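Local coordinates for protein restriction endonuclease (Mycobacterium sp., PDB 4F0Q) that cleaves DNA in response to cytosine methylation, working as a tetramer whose subunits probably join a base-recognition domain to a magnesium-binding nuclease domain, at residues 85-90 with 133-138; 111-116 with 184-189; 298-303 with 386-391; 357-360 with 364-367. One frame throughout, in Å; residues are numbered along the deposited sequence.

Contact 1: residues 85-90 with 133-138; sequences IAIRSS and RLLLEA
Ile85 points into helix 130-142 from strand 85-89, making a helix-on-sheet contact inside the N-terminal domain, whose family belongs to the PUA clan. Segment axes pass 10.6 Å apart, with the strand and helix directions 133° from each other. Ile85 and Ile87, at the start of the strand, make the contact. Ile85 supplies nearly half of the 155 Å² buried here. Its CG1 lies beside the backbone N and opposite the carbonyl carbon (chi1 -67°), and the extended second torsion carries CD1 out to the helix. There Ile85 CD1 settles against one helical turn, 4.3 Å from Leu134 CB. Two residues on, the end of the Ile87 side chain reaches Leu135 more loosely: Ile87 CD1 lies 4.5 Å from Leu135 CD2. Ile68 on the neighbouring strand 67-69 touches both Ile85 and Leu135, while Leu136 and Ala138 pack on Leu187 and Ile184 of strand 175-193, so the helix sits over several strands at once. The closest approach is Ile85 CD1 to Ala138 CB, 3.6 Å; the same CD1 is 3.7 Å from Leu134 O, the carbonyl oxygen that accepts the helical bond from Ala138 N.

Contact 2: residues 111-116 with 184-189; sequences HVRYFG and IERLEH
Arg113 and Arg186 bring their guanidinium groups together, NH2 of Arg113 standing 4.3 Å from NH2 of Arg186, with carboxylates gathered round the pair. Strand 200-210 runs between the two strands that carry them, so the meeting is one of side chains over the sheet. Followed outward, Arg113 starts with CB 4.1 Å from CE1 of His111, two residues back on its own strand. Arg113 CG then passes the ring of Phe115, 3.9 Å from Phe115 CE1. Two successive bends (chi2 68°, chi3 56°) fold the chain back, and Arg113 NE lies 4.1 Å from His111 CE1 while forming a salt bridge with Asp207 OD1. NH1 forms a salt bridge with Glu314, and NH2 is the atom that reaches the edge of the Arg186 guanidinium, near its plane. Arg186 NE forms a salt bridge with Asp207 OD2, and His111 NE2 also bonds to OD1, so one aspartate ties the three side chains together. Glu188 OE1 is 3.2 Å from Arg186 NH2, well out of the guanidinium plane, an ionic pairing without a directed N-H. At the other end Glu185 OE1 lies 4.2 Å from His111 CD2, at the ring edge, and is bridged to Arg260, while its OE2 pairs with Arg313 of the second subunit. Glu185 and Arg186 both face Asp207 on the adjoining antiparallel strand, the arrangement of a classic beta bulge.

Contact 3: residues 298-303 with 386-391; sequences HAFELL and VTTGSF
Phe300 points its ring from helix 297-314 at residues 386-388, meeting Val386, Thr387 and Thr388 with the far rim of the ring. The CG atom is opposite the backbone N (chi1 -179°), which carries the ring out toward the strand. Val386 O lies near the ring plane at the edge, 3.8 Å from Phe300 CE2, and Thr387 CA sits at the same edge. Thr388 comes in at a slant, its CG2 methyl 3.8 Å from Phe300 CE1 and nearly as close to CZ. The Val386 side chain adds a looser touch, CG1 4.3 Å from Phe300 CZ. Leu414 of helix 411-425 packs on Phe300, Val386 and Thr388 alike, adding a shared apolar neighbour to the buried ring. Beyond the ring, Thr387 OG1 accepts a bond from Gly389 N (3.2 Å, 162° at the hydrogen), an ST turn at Thr387-Gly389, and also bonds to Lys357 O. On the helix, His298 ND1 donates to Glu301 OE1 over 2.8 Å, from above the carboxylate plane. The Phe300 side chain is about 7 Å from the bound magnesium ion, and this packing of a helix against the central mixed sheet beside the metal is characteristic of the PD-(D/E)XK nuclease core.

Contact 4: residues 357-360 with 364-367; sequences KCIQ and SVSP
Ile359 and Ser364 are the nearest backbone neighbours here, their CA atoms 7.8 Å apart, and no hydrogen bond joins the two segments. Residues 357-360 leave the end of strand 347-357 through a tight bend at Cys358, where a weak bond of 3.3 Å runs from Ile359 N to Lys357 O, consistent with an inverse gamma turn. Residues 364-365 form a short strand running parallel to 390-391, and Ser366 then takes the N-cap position of helix 367-374, with Gln369 OE1 bonded to its backbone N. The contact itself rests on the Ile359 side chain. Its CG1 is wedged between the backbone N and the carbonyl carbon (chi1 60°), and the extended second torsion pushes CD1 across to the other segment. Ile359 CD1 lies 3.8 Å from Ser364 O and 4.0 Å from Val365 CG2. Val365 and Ile359 both also touch Thr387 on strand 381-387. With one methyl carrying every close approach, the link is van der Waals and undirected; the directed bonds of Val365 run from its backbone to Ser390 and Ser392, so the Ile359 methyl probably adds shape complementarity rather than direction.

In the fold
The four contacts fall into two pairs. Contacts 1 and 2, with centres 10 Å apart, both reach the large mixed sheet of the N-terminal domain; their segments alternate along the chain, and they touch where Ile87 meets Tyr114 and Leu136 meets Leu187. Both also reach the second subunit. Contacts 3 and 4 come later, in the nuclease domain, with centres 9 Å apart and contact 4 nested inside the loop that contact 3 closes; the parallel strands 364-365 and 390-391 join them. The pairs do not touch: the centres of contacts 2 and 3 are about 29 Å apart. This separation fits a chain in which probable DNA recognition and metal-dependent cleavage are housed apart.

Contact 1: residues 85-90 with 133-138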
loop_
_atom_site.group_PDB
_atom_site.type_symbol
_atom_site.label_atom_id
_atom_site.label_comp_id
_atom_site.label_asym_id
_atom_site.label_seq_id
_atom_site.Cartn_x
_atom_site.Cartn_y
_atom_site.Cartn_z
ATOM N N ILE A 85 -35.654 10.721 1.827
ATOM C CA ILE A 85 -35.883 9.357 2.281
ATOM C C ILE A 85 -35.435 9.217 3.731
ATOM O O ILE A 85 -34.257 9.383 4.047
ATOM C CB ILE A 85 -35.154 8.325 1.404
ATOM C CG1 ILE A 85 -35.763 8.296 -0.000
ATOM C CG2 ILE A 85 -35.230 6.944 2.035
ATOM C CD1 ILE A 85 -35.146 7.260 -0.908
ATOM N N ALA A 86 -36.387 8.923 4.610
ATOM C CA ALA A 86 -36.106 8.781 6.033
ATOM C C ALA A 86 -35.881 7.320 6.394
ATOM O O ALA A 86 -36.774 6.489 6.239
ATOM C CB ALA A 86 -37.245 9.364 6.855
ATOM N N ILE A 87 -34.684 7.012 6.880
ATOM C CA ILE A 87 -34.321 5.639 7.210
ATOM C C ILE A 87 -34.174 5.428 8.714
ATOM O O ILE A 87 -33.441 6.152 9.388
ATOM C CB ILE A 87 -33.023 5.213 6.490
ATOM C CG1 ILE A 87 -33.282 5.039 4.992
ATOM C CG2 ILE A 87 -32.473 3.927 7.079
ATOM C CD1 ILE A 87 -32.038 4.735 4.190
ATOM N N ARG A 88 -34.888 4.433 9.233
ATOM C CA ARG A 88 -34.819 4.087 10.646
ATOM C C ARG A 88 -34.181 2.714 10.823
ATOM O O ARG A 88 -34.784 1.690 10.499
ATOM C CB ARG A 88 -36.213 4.108 11.270
ATOM C CG ARG A 88 -36.259 3.661 12.720
ATOM C CD ARG A 88 -37.663 3.792 13.280
ATOM N NE ARG A 88 -37.790 3.189 14.602
ATOM C CZ ARG A 88 -38.910 3.190 15.317
ATOM N NH1 ARG A 88 -40.003 3.766 14.836
ATOM N NH2 ARG A 88 -38.937 2.616 16.512
ATOM N N SER A 89 -32.957 2.701 11.334
ATOM C CA SER A 89 -32.216 1.460 11.507
ATOM C C SER A 89 -32.349 0.935 12.930
ATOM O O SER A 89 -32.459 1.707 13.880
ATOM C CB SER A 89 -30.739 1.663 11.155
ATOM O OG SER A 89 -30.025 0.442 11.223
ATOM N N SER A 90 -32.338 -0.386 13.065
ATOM C CA SER A 90 -32.452 -1.033 14.364
ATOM C C SER A 90 -32.001 -2.485 14.249
ATOM O O SER A 90 -32.213 -3.121 13.214
ATOM C CB SER A 90 -33.898 -0.965 14.864
ATOM O OG SER A 90 -34.778 -1.635 13.979
ATOM N N ARG A 133 -37.370 -0.354 -3.909
ATOM C CA ARG A 133 -37.804 0.421 -5.064
ATOM C C ARG A 133 -37.491 1.898 -4.847
ATOM O O ARG A 133 -37.023 2.584 -5.759
ATOM C CB ARG A 133 -39.298 0.218 -5.330
ATOM C CG ARG A 133 -39.828 1.020 -6.508
ATOM C CD ARG A 133 -41.265 0.654 -6.852
ATOM N NE ARG A 133 -41.370 -0.658 -7.486
ATOM C CZ ARG A 133 -41.761 -1.765 -6.862
ATOM N NH1 ARG A 133 -42.091 -1.723 -5.578
ATOM N NH2 ARG A 133 -41.829 -2.912 -7.523
ATOM N N LEU A 134 -37.742 2.379 -3.633
ATOM C CA LEU A 134 -37.400 3.754 -3.278
ATOM C C LEU A 134 -35.891 3.980 -3.334
ATOM O O LEU A 134 -35.425 5.028 -3.785
ATOM C CB LEU A 134 -37.930 4.100 -1.884
ATOM C CG LEU A 134 -39.448 4.159 -1.712
ATOM C CD1 LEU A 134 -39.808 4.394 -0.254
ATOM C CD2 LEU A 134 -40.049 5.241 -2.595
ATOM N N LEU A 135 -35.134 2.987 -2.878
ATOM C CA LEU A 135 -33.677 3.073 -2.865
ATOM C C LEU A 135 -33.087 3.068 -4.272
ATOM O O LEU A 135 -32.082 3.725 -4.526
ATOM C CB LEU A 135 -33.071 1.939 -2.033
ATOM C CG LEU A 135 -33.335 1.964 -0.526
ATOM C CD1 LEU A 135 -32.561 0.852 0.168
ATOM C CD2 LEU A 135 -32.982 3.319 0.066
ATOM N N LEU A 136 -33.707 2.320 -5.180
ATOM C CA LEU A 136 -33.270 2.290 -6.574
ATOM C C LEU A 136 -33.632 3.594 -7.280
ATOM O O LEU A 136 -32.805 4.185 -7.990
ATOM C CB LEU A 136 -33.887 1.097 -7.308
ATOM C CG LEU A 136 -33.313 -0.283 -6.973
ATOM C CD1 LEU A 136 -34.179 -1.388 -7.556
ATOM C CD2 LEU A 136 -31.886 -0.402 -7.482
ATOM N N GLU A 137 -34.870 4.038 -7.073
ATOM C CA GLU A 137 -35.341 5.297 -7.641
ATOM C C GLU A 137 -34.495 6.472 -7.159
ATOM O O GLU A 137 -34.291 7.442 -7.889
ATOM C CB GLU A 137 -36.815 5.526 -7.302
ATOM C CG GLU A 137 -37.773 4.634 -8.076
ATOM C CD GLU A 137 -39.215 4.801 -7.637
ATOM O OE1 GLU A 137 -39.444 5.334 -6.530
ATOM O OE2 GLU A 137 -40.120 4.404 -8.400
ATOM N N ALA A 138 -34.001 6.374 -5.929
ATOM C CA ALA A 138 -33.091 7.380 -5.395
ATOM C C ALA A 138 -31.699 7.215 -5.993
ATOM O O ALA A 138 -31.027 8.198 -6.296
ATOM C CB ALA A 138 -33.030 7.292 -3.881
#

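Contact 2: residues 111-116 with 184-189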
loop_
_atom_site.group_PDB
_atom_site.type_symbol
_atom_site.label_atom_id
_atom_site.label_comp_id
_atom_site.label_asym_id
_atom_site.label_seq_id
_atom_site.Cartn_x
_atom_site.Cartn_y
_atom_site.Cartn_z
ATOM N N HIS A 111 -19.336 6.940 6.845
ATOM C CA HIS A 111 -19.823 5.846 6.012
ATOM C C HIS A 111 -20.832 4.972 6.745
ATOM O O HIS A 111 -20.659 4.655 7.922
ATOM C CB HIS A 111 -18.667 4.986 5.497
ATOM C CG HIS A 111 -19.109 3.843 4.636
ATOM N ND1 HIS A 111 -19.427 2.603 5.150
ATOM C CD2 HIS A 111 -19.296 3.754 3.298
ATOM C CE1 HIS A 111 -19.787 1.800 4.166
ATOM N NE2 HIS A 111 -19.715 2.473 3.031
ATOM N N VAL A 112 -21.892 4.589 6.039
ATOM C CA VAL A 112 -22.890 3.683 6.595
ATOM C C VAL A 112 -23.256 2.593 5.591
ATOM O O VAL A 112 -23.693 2.883 4.478
ATOM C CB VAL A 112 -24.175 4.428 7.019
ATOM C CG1 VAL A 112 -25.239 3.435 7.464
ATOM C CG2 VAL A 112 -23.879 5.423 8.129
ATOM N N ARG A 113 -23.062 1.340 5.990
ATOM C CA ARG A 113 -23.473 0.202 5.179
ATOM C C ARG A 113 -24.906 -0.168 5.531
ATOM O O ARG A 113 -25.186 -0.595 6.652
ATOM C CB ARG A 113 -22.549 -0.991 5.428
ATOM C CG ARG A 113 -22.938 -2.254 4.675
ATOM C CD ARG A 113 -22.746 -2.092 3.175
ATOM N NE ARG A 113 -21.375 -1.714 2.839
ATOM C CZ ARG A 113 -20.373 -2.576 2.697
ATOM N NH1 ARG A 113 -20.582 -3.875 2.864
ATOM N NH2 ARG A 113 -19.160 -2.139 2.388
ATOM N N TYR A 114 -25.815 0.002 4.575
ATOM C CA TYR A 114 -27.234 -0.222 4.839
ATOM C C TYR A 114 -27.851 -1.261 3.908
ATOM O O TYR A 114 -27.688 -1.193 2.693
ATOM C CB TYR A 114 -28.008 1.095 4.750
ATOM C CG TYR A 114 -29.481 0.951 5.051
ATOM C CD1 TYR A 114 -29.927 0.796 6.356
ATOM C CD2 TYR A 114 -30.424 0.970 4.033
ATOM C CE1 TYR A 114 -31.271 0.659 6.639
ATOM C CE2 TYR A 114 -31.771 0.836 4.306
ATOM C CZ TYR A 114 -32.188 0.682 5.612
ATOM O OH TYR A 114 -33.528 0.548 5.894
ATOM N N PHE A 115 -28.570 -2.215 4.489
ATOM C CA PHE A 115 -29.206 -3.277 3.715
ATOM C C PHE A 115 -30.688 -2.999 3.486
ATOM O O PHE A 115 -31.364 -2.430 4.344
ATOM C CB PHE A 115 -29.016 -4.628 4.404
ATOM C CG PHE A 115 -27.584 -5.072 4.475
ATOM C CD1 PHE A 115 -26.778 -4.695 5.538
ATOM C CD2 PHE A 115 -27.040 -5.861 3.476
ATOM C CE1 PHE A 115 -25.460 -5.101 5.604
ATOM C CE2 PHE A 115 -25.723 -6.270 3.536
ATOM C CZ PHE A 115 -24.930 -5.890 4.602
ATOM N N GLY A 116 -31.188 -3.415 2.326
ATOM C CA GLY A 116 -32.557 -3.135 1.930
ATOM C C GLY A 116 -33.629 -3.863 2.721
ATOM O O GLY A 116 -33.359 -4.441 3.774
ATOM N N ILE A 184 -26.110 8.070 -1.607
ATOM C CA ILE A 184 -25.889 6.696 -2.032
ATOM C C ILE A 184 -24.613 6.625 -2.864
ATOM O O ILE A 184 -24.617 6.932 -4.057
ATOM C CB ILE A 184 -27.076 6.145 -2.848
ATOM C CG1 ILE A 184 -28.356 6.188 -2.014
ATOM C CG2 ILE A 184 -26.795 4.722 -3.309
ATOM C CD1 ILE A 184 -29.559 5.600 -2.713
ATOM N N GLU A 185 -23.519 6.232 -2.221
ATOM C CA GLU A 185 -22.235 6.137 -2.902
ATOM C C GLU A 185 -22.167 4.875 -3.750
ATOM O O GLU A 185 -21.617 4.886 -4.853
ATOM C CB GLU A 185 -21.081 6.163 -1.900
ATOM C CG GLU A 185 -19.708 6.145 -2.553
ATOM C CD GLU A 185 -18.581 6.135 -1.542
ATOM O OE1 GLU A 185 -18.822 5.736 -0.383
ATOM O OE2 GLU A 185 -17.455 6.533 -1.906
ATOM N N ARG A 186 -22.727 3.786 -3.236
ATOM C CA ARG A 186 -22.760 2.543 -4.000
ATOM C C ARG A 186 -24.014 1.726 -3.696
ATOM O O ARG A 186 -24.539 1.770 -2.588
ATOM C CB ARG A 186 -21.496 1.717 -3.740
ATOM C CG ARG A 186 -21.275 0.586 -4.734
ATOM C CD ARG A 186 -19.871 0.007 -4.630
ATOM N NE ARG A 186 -19.625 -0.619 -3.334
ATOM C CZ ARG A 186 -18.531 -1.313 -3.038
ATOM N NH1 ARG A 186 -17.580 -1.476 -3.948
ATOM N NH2 ARG A 186 -18.389 -1.849 -1.832
ATOM N N LEU A 187 -24.500 1.000 -4.697
ATOM C CA LEU A 187 -25.642 0.111 -4.521
ATOM C C LEU A 187 -25.381 -1.185 -5.276
ATOM O O LEU A 187 -25.280 -1.186 -6.502
ATOM C CB LEU A 187 -26.931 0.775 -5.018
ATOM C CG LEU A 187 -28.266 0.110 -4.660
ATOM C CD1 LEU A 187 -29.363 1.155 -4.541
ATOM C CD2 LEU A 187 -28.664 -0.951 -5.681
ATOM N N GLU A 188 -25.274 -2.288 -4.544
ATOM C CA GLU A 188 -24.926 -3.565 -5.154
ATOM C C GLU A 188 -25.837 -4.715 -4.738
ATOM O O GLU A 188 -26.572 -4.622 -3.755
ATOM C CB GLU A 188 -23.463 -3.913 -4.860
ATOM C CG GLU A 188 -23.076 -3.787 -3.400
ATOM C CD GLU A 188 -21.576 -3.864 -3.188
ATOM O OE1 GLU A 188 -21.114 -3.536 -2.074
ATOM O OE2 GLU A 188 -20.859 -4.251 -4.135
ATOM N N HIS A 189 -25.782 -5.797 -5.509
ATOM C CA HIS A 189 -26.550 -7.002 -5.226
ATOM C C HIS A 189 -25.862 -7.814 -4.136
ATOM O O HIS A 189 -24.635 -7.847 -4.060
ATOM C CB HIS A 189 -26.694 -7.839 -6.501
ATOM C CG HIS A 189 -27.332 -9.177 -6.284
ATOM N ND1 HIS A 189 -26.597 -10.336 -6.137
ATOM C CD2 HIS A 189 -28.632 -9.544 -6.199
ATOM C CE1 HIS A 189 -27.419 -11.356 -5.967
ATOM N NE2 HIS A 189 -28.659 -10.903 -6.000
#

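Contact 3: residues 298-303 with 386-391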
loop_
_atom_site.group_PDB
_atom_site.type_symbol
_atom_site.label_atom_id
_atom_site.label_comp_id
_atom_site.label_asym_id
_atom_site.label_seq_id
_atom_site.Cartn_x
_atom_site.Cartn_y
_atom_site.Cartn_z
ATOM N N HIS A 298 -1.411 -23.918 12.070
ATOM C CA HIS A 298 -1.364 -23.626 10.641
ATOM C C HIS A 298 -2.739 -23.675 9.974
ATOM O O HIS A 298 -2.969 -23.019 8.955
ATOM C CB HIS A 298 -0.369 -24.556 9.948
ATOM C CG HIS A 298 0.998 -24.526 10.558
ATOM N ND1 HIS A 298 1.957 -23.608 10.191
ATOM C CD2 HIS A 298 1.559 -25.291 11.525
ATOM C CE1 HIS A 298 3.054 -23.813 10.898
ATOM N NE2 HIS A 298 2.838 -24.827 11.715
ATOM N N ALA A 299 -3.652 -24.451 10.551
ATOM C CA ALA A 299 -5.038 -24.437 10.107
ATOM C C ALA A 299 -5.621 -23.063 10.411
ATOM O O ALA A 299 -6.381 -22.498 9.616
ATOM C CB ALA A 299 -5.833 -25.524 10.808
ATOM N N PHE A 300 -5.246 -22.526 11.567
ATOM C CA PHE A 300 -5.635 -21.176 11.941
ATOM C C PHE A 300 -4.953 -20.163 11.035
ATOM O O PHE A 300 -5.481 -19.081 10.806
ATOM C CB PHE A 300 -5.295 -20.888 13.404
ATOM C CG PHE A 300 -5.692 -19.511 13.854
ATOM C CD1 PHE A 300 -7.014 -19.220 14.149
ATOM C CD2 PHE A 300 -4.745 -18.508 13.979
ATOM C CE1 PHE A 300 -7.385 -17.952 14.561
ATOM C CE2 PHE A 300 -5.110 -17.238 14.390
ATOM C CZ PHE A 300 -6.431 -16.961 14.682
ATOM N N GLU A 301 -3.777 -20.515 10.523
ATOM C CA GLU A 301 -3.101 -19.665 9.548
ATOM C C GLU A 301 -3.887 -19.601 8.235
ATOM O O GLU A 301 -4.047 -18.528 7.648
ATOM C CB GLU A 301 -1.668 -20.147 9.301
ATOM C CG GLU A 301 -0.751 -20.001 10.506
ATOM C CD GLU A 301 0.642 -20.544 10.255
ATOM O OE1 GLU A 301 0.844 -21.217 9.223
ATOM O OE2 GLU A 301 1.538 -20.296 11.091
ATOM N N LEU A 302 -4.382 -20.751 7.785
ATOM C CA LEU A 302 -5.203 -20.809 6.574
ATOM C C LEU A 302 -6.506 -20.031 6.759
ATOM O O LEU A 302 -6.899 -19.220 5.900
ATOM C CB LEU A 302 -5.507 -22.261 6.201
ATOM C CG LEU A 302 -6.314 -22.473 4.918
ATOM C CD1 LEU A 302 -5.587 -21.878 3.722
ATOM C CD2 LEU A 302 -6.597 -23.949 4.695
ATOM N N LEU A 303 -7.170 -20.284 7.885
ATOM C CA LEU A 303 -8.387 -19.559 8.231
ATOM C C LEU A 303 -8.132 -18.058 8.250
ATOM O O LEU A 303 -8.952 -17.278 7.780
ATOM C CB LEU A 303 -8.925 -20.005 9.591
ATOM C CG LEU A 303 -10.131 -19.200 10.085
ATOM C CD1 LEU A 303 -11.346 -19.448 9.204
ATOM C CD2 LEU A 303 -10.445 -19.501 11.540
ATOM N N VAL A 386 -3.954 -11.292 12.276
ATOM C CA VAL A 386 -5.192 -11.920 12.716
ATOM C C VAL A 386 -4.991 -12.667 14.032
ATOM O O VAL A 386 -4.122 -13.541 14.145
ATOM C CB VAL A 386 -5.734 -12.894 11.655
ATOM C CG1 VAL A 386 -7.044 -13.513 12.120
ATOM C CG2 VAL A 386 -5.918 -12.181 10.326
ATOM N N THR A 387 -5.796 -12.314 15.028
ATOM C CA THR A 387 -5.702 -12.942 16.339
ATOM C C THR A 387 -7.077 -13.096 16.980
ATOM O O THR A 387 -8.003 -12.340 16.680
ATOM C CB THR A 387 -4.768 -12.146 17.280
ATOM O OG1 THR A 387 -4.730 -12.772 18.569
ATOM C CG2 THR A 387 -5.251 -10.709 17.428
ATOM N N THR A 388 -7.206 -14.086 17.856
ATOM C CA THR A 388 -8.453 -14.324 18.571
ATOM C C THR A 388 -8.592 -13.373 19.756
ATOM O O THR A 388 -9.686 -13.176 20.283
ATOM C CB THR A 388 -8.544 -15.777 19.073
ATOM O OG1 THR A 388 -7.363 -16.101 19.815
ATOM C CG2 THR A 388 -8.676 -16.739 17.902
ATOM N N GLY A 389 -7.472 -12.786 20.169
ATOM C CA GLY A 389 -7.466 -11.852 21.280
ATOM C C GLY A 389 -7.480 -10.409 20.817
ATOM O O GLY A 389 -8.109 -10.073 19.815
ATOM N N SER A 390 -6.781 -9.552 21.554
ATOM C CA SER A 390 -6.717 -8.133 21.225
ATOM C C SER A 390 -5.273 -7.670 21.077
ATOM O O SER A 390 -4.340 -8.405 21.395
ATOM C CB SER A 390 -7.417 -7.302 22.302
ATOM O OG SER A 390 -8.779 -7.669 22.429
ATOM N N PHE A 391 -5.097 -6.448 20.588
ATOM C CA PHE A 391 -3.777 -5.840 20.513
ATOM C C PHE A 391 -3.611 -4.857 21.663
ATOM O O PHE A 391 -4.523 -4.086 21.964
ATOM C CB PHE A 391 -3.580 -5.129 19.171
ATOM C CG PHE A 391 -3.708 -6.036 17.979
ATOM C CD1 PHE A 391 -2.629 -6.790 17.546
ATOM C CD2 PHE A 391 -4.906 -6.134 17.292
ATOM C CE1 PHE A 391 -2.744 -7.626 16.451
ATOM C CE2 PHE A 391 -5.027 -6.969 16.195
ATOM C CZ PHE A 391 -3.943 -7.716 15.776
#

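Contact 4: residues 357-360 with 364-367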
loop_
_atom_site.group_PDB
_atom_site.type_symbol
_atom_site.label_atom_id
_atom_site.label_comp_id
_atom_site.label_asym_id
_atom_site.label_seq_id
_atom_site.Cartn_x
_atom_site.Cartn_y
_atom_site.Cartn_z
ATOM N N LYS A 357 -2.077 -15.446 15.035
ATOM C CA LYS A 357 -1.759 -15.942 16.370
ATOM C C LYS A 357 -3.004 -16.225 17.203
ATOM O O LYS A 357 -3.732 -15.311 17.587
ATOM C CB LYS A 357 -0.829 -14.976 17.110
ATOM C CG LYS A 357 -0.237 -15.567 18.378
ATOM C CD LYS A 357 0.893 -14.718 18.926
ATOM C CE LYS A 357 1.549 -15.400 20.115
ATOM N NZ LYS A 357 2.713 -14.630 20.630
ATOM N N CYS A 358 -3.237 -17.504 17.481
ATOM C CA CYS A 358 -4.396 -17.926 18.255
ATOM C C CYS A 358 -4.086 -17.977 19.747
ATOM O O CYS A 358 -3.647 -19.003 20.267
ATOM C CB CYS A 358 -4.887 -19.293 17.775
ATOM S SG CYS A 358 -6.307 -19.937 18.683
ATOM N N ILE A 359 -4.314 -16.860 20.429
ATOM C CA ILE A 359 -4.131 -16.788 21.873
ATOM C C ILE A 359 -5.486 -16.659 22.551
ATOM O O ILE A 359 -6.514 -16.587 21.879
ATOM C CB ILE A 359 -3.266 -15.582 22.272
ATOM C CG1 ILE A 359 -3.932 -14.281 21.819
ATOM C CG2 ILE A 359 -1.870 -15.709 21.685
ATOM C CD1 ILE A 359 -3.153 -13.035 22.180
ATOM N N GLN A 360 -5.482 -16.639 23.881
ATOM C CA GLN A 360 -6.703 -16.419 24.648
ATOM C C GLN A 360 -7.352 -15.110 24.223
ATOM O O GLN A 360 -6.669 -14.095 24.088
ATOM C CB GLN A 360 -6.398 -16.381 26.147
ATOM C CG GLN A 360 -6.086 -17.731 26.771
ATOM C CD GLN A 360 -7.334 -18.516 27.130
ATOM O OE1 GLN A 360 -7.259 -19.692 27.487
ATOM N NE2 GLN A 360 -8.490 -17.866 27.044
ATOM N N SER A 364 -3.522 -10.466 25.130
ATOM C CA SER A 364 -3.239 -9.357 24.230
ATOM C C SER A 364 -1.958 -9.569 23.425
ATOM O O SER A 364 -1.074 -10.324 23.830
ATOM C CB SER A 364 -3.158 -8.049 25.018
ATOM O OG SER A 364 -3.203 -6.933 24.152
ATOM N N VAL A 365 -1.868 -8.895 22.282
ATOM C CA VAL A 365 -0.696 -8.985 21.416
ATOM C C VAL A 365 0.261 -7.820 21.658
ATOM O O VAL A 365 -0.125 -6.654 21.566
ATOM C CB VAL A 365 -1.096 -9.025 19.926
ATOM C CG1 VAL A 365 0.130 -8.892 19.033
ATOM C CG2 VAL A 365 -1.854 -10.308 19.618
ATOM N N SER A 366 1.514 -8.148 21.961
ATOM C CA SER A 366 2.520 -7.154 22.320
ATOM C C SER A 366 3.012 -6.366 21.105
ATOM O O SER A 366 2.873 -6.823 19.972
ATOM C CB SER A 366 3.702 -7.842 23.008
ATOM O OG SER A 366 4.458 -8.597 22.079
ATOM N N PRO A 367 3.583 -5.169 21.340
ATOM C CA PRO A 367 4.175 -4.371 20.259
ATOM C C PRO A 367 5.324 -5.083 19.543
ATOM O O PRO A 367 5.539 -4.852 18.352
ATOM C CB PRO A 367 4.691 -3.119 20.986
ATOM C CG PRO A 367 4.725 -3.486 22.436
ATOM C CD PRO A 367 3.599 -4.443 22.620
#